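Local coordinates for protein Wss1p (Saccharomyces cerevisiae FostersO, PDB 5XBN) that cleaves DNA-binding proteins as a DNA-dependent zinc metalloendopeptidase, taking part in the repair of toxic DNA-protein cross-links, at residues His24-Ile29 against Tyr57-Asn62. Numbering follows the deposited sequence.
Sequences HKNPHI and YLMKEN
Asn26, His28 and Ile29 pack against Met59 and Lys60 mainly through side chains, with no hydrogen bond between the segments, where the type I turn leading into strand 29-33 meets the short helix 56-62 of the WLM metalloprotease domain. Met59, present as selenomethionine, fills the buried part. Its chain bends at the last torsion (chi3 68°), which brings CE to 3.6 Å from the backbone O of His28, while SE lies 3.8 Å from Ile29 CD1. A long, flexible, apolar side chain suits this place because it can fit both the branched isoleucine, which it crosses at about a right angle, and the backbone and CB of His28.

Asn26 does two jobs. Its chi1 of 179° sets CG anti to the backbone N, on the side of the helix. OD1 accepts the N-H of His28 at 2.8 Å, an Asx turn in which the donor stands above the carbonyl plane; the backbone bond from Ile29 N to Asn26 O closes the beta turn as well. ND2 rests 3.6 Å from Met59 SE and hydrogen-bonds to Ala52 O.

Nearer solvent, the His28 ring leans on the root of Lys60, NE2 lying 3.5 Å from Lys60 CB. Pro27 CB sits over the ring's centre, and Lys60, bent at its last two torsions, brings NZ round to the ring edge, 4.0 Å from CE1. ND1 hydrogen-bonds to Lys65 NZ; two lysine ammonium groups so close would tend to disfavour a protonated imidazole.

The Met59 side chain lies about 10 Å from that of Glu116, the active-site residue, so this is packing behind the zinc site. Ile29 and Met59 both touch Val66 of strand 66-72, the parallel neighbour of strand 29-33, and reach Met113 and Leu117, respectively, on the zinc-binding helix 106-118; Leu58 packs on Leu114 of that helix and on Arg139 and Gln140 of helix 127-145.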
# COMPACT_ATOMS: atom_id res chain seq x y z
N HIS A 24 -1.25 -4.70 -14.42
CA HIS A 24 -2.37 -5.64 -14.35
C HIS A 24 -3.21 -5.33 -13.11
O HIS A 24 -2.67 -5.05 -12.04
CB HIS A 24 -1.89 -7.09 -14.30
CG HIS A 24 -1.45 -7.64 -15.63
ND1 HIS A 24 -0.13 -7.69 -16.01
CD2 HIS A 24 -2.15 -8.23 -16.63
CE1 HIS A 24 -0.03 -8.24 -17.21
NE2 HIS A 24 -1.25 -8.57 -17.61
N LYS A 25 -4.53 -5.36 -13.25
CA LYS A 25 -5.41 -5.08 -12.12
C LYS A 25 -5.32 -6.17 -11.06
O LYS A 25 -5.18 -7.35 -11.37
CB LYS A 25 -6.85 -4.92 -12.60
CG LYS A 25 -7.04 -3.81 -13.60
CD LYS A 25 -8.49 -3.71 -14.05
CE LYS A 25 -8.64 -2.76 -15.22
NZ LYS A 25 -10.07 -2.55 -15.57
N ASN A 26 -5.37 -5.75 -9.81
CA ASN A 26 -5.44 -6.65 -8.66
C ASN A 26 -6.92 -6.92 -8.37
O ASN A 26 -7.66 -6.01 -8.04
CB ASN A 26 -4.73 -5.99 -7.47
CG ASN A 26 -4.77 -6.82 -6.19
OD1 ASN A 26 -5.55 -7.76 -6.04
ND2 ASN A 26 -3.91 -6.45 -5.24
N PRO A 27 -7.35 -8.19 -8.52
CA PRO A 27 -8.74 -8.62 -8.31
C PRO A 27 -9.26 -8.31 -6.90
O PRO A 27 -10.47 -8.27 -6.66
CB PRO A 27 -8.68 -10.14 -8.53
CG PRO A 27 -7.43 -10.37 -9.31
CD PRO A 27 -6.47 -9.31 -8.87
N HIS A 28 -8.34 -8.10 -5.98
CA HIS A 28 -8.68 -7.97 -4.57
C HIS A 28 -8.72 -6.53 -4.08
O HIS A 28 -8.98 -6.29 -2.91
CB HIS A 28 -7.70 -8.78 -3.74
CG HIS A 28 -7.45 -10.14 -4.31
ND1 HIS A 28 -8.42 -11.12 -4.33
CD2 HIS A 28 -6.37 -10.66 -4.94
CE1 HIS A 28 -7.94 -12.20 -4.92
NE2 HIS A 28 -6.70 -11.94 -5.30
N ILE A 29 -8.44 -5.59 -4.98
CA ILE A 29 -8.61 -4.18 -4.69
C ILE A 29 -9.59 -3.59 -5.70
O ILE A 29 -9.36 -3.65 -6.90
CB ILE A 29 -7.29 -3.42 -4.77
CG1 ILE A 29 -6.27 -4.04 -3.81
CG2 ILE A 29 -7.53 -1.92 -4.50
CD1 ILE A 29 -4.86 -3.48 -3.91
N TYR A 57 -0.68 -11.24 -5.30
CA TYR A 57 -0.52 -12.65 -4.97
C TYR A 57 -0.61 -12.85 -3.45
O TYR A 57 -1.25 -13.80 -2.98
CB TYR A 57 0.82 -13.16 -5.50
CG TYR A 57 0.94 -14.67 -5.56
CD1 TYR A 57 1.40 -15.39 -4.47
CD2 TYR A 57 0.61 -15.36 -6.72
CE1 TYR A 57 1.53 -16.77 -4.52
CE2 TYR A 57 0.74 -16.75 -6.78
CZ TYR A 57 1.20 -17.44 -5.67
OH TYR A 57 1.34 -18.82 -5.71
N LEU A 58 0.03 -11.96 -2.71
CA LEU A 58 0.05 -12.02 -1.25
C LEU A 58 -1.37 -11.85 -0.71
O LEU A 58 -1.80 -12.56 0.20
CB LEU A 58 0.98 -10.94 -0.68
CG LEU A 58 1.19 -10.90 0.85
CD1 LEU A 58 1.98 -12.10 1.32
CD2 LEU A 58 1.88 -9.62 1.26
N MSE A 59 -2.11 -10.90 -1.28
CA MSE A 59 -3.48 -10.71 -0.85
C MSE A 59 -4.32 -11.96 -1.15
O MSE A 59 -5.16 -12.33 -0.34
CB MSE A 59 -4.09 -9.47 -1.51
CG MSE A 59 -3.47 -8.19 -0.96
SE MSE A 59 -4.27 -6.57 -1.70
CE MSE A 59 -6.06 -6.70 -0.91
N LYS A 60 -4.09 -12.60 -2.30
CA LYS A 60 -4.84 -13.83 -2.59
C LYS A 60 -4.53 -14.91 -1.55
O LYS A 60 -5.45 -15.57 -1.03
CB LYS A 60 -4.54 -14.35 -3.99
CG LYS A 60 -5.27 -15.65 -4.30
CD LYS A 60 -5.13 -16.06 -5.75
CE LYS A 60 -6.37 -16.82 -6.21
NZ LYS A 60 -7.61 -15.98 -6.09
N GLU A 61 -3.25 -15.06 -1.22
CA GLU A 61 -2.80 -16.06 -0.25
C GLU A 61 -3.40 -15.85 1.14
O GLU A 61 -3.66 -16.81 1.87
CB GLU A 61 -1.27 -16.05 -0.12
CG GLU A 61 -0.52 -16.75 -1.22
CD GLU A 61 0.95 -16.92 -0.89
OE1 GLU A 61 1.46 -16.25 0.04
OE2 GLU A 61 1.61 -17.74 -1.56
N ASN A 62 -3.59 -14.58 1.51
CA ASN A 62 -4.07 -14.26 2.84
C ASN A 62 -5.56 -13.92 2.90
O ASN A 62 -6.07 -13.54 3.96
CB ASN A 62 -3.24 -13.10 3.41
CG ASN A 62 -1.84 -13.53 3.76
OD1 ASN A 62 -1.60 -14.06 4.84
ND2 ASN A 62 -0.89 -13.33 2.84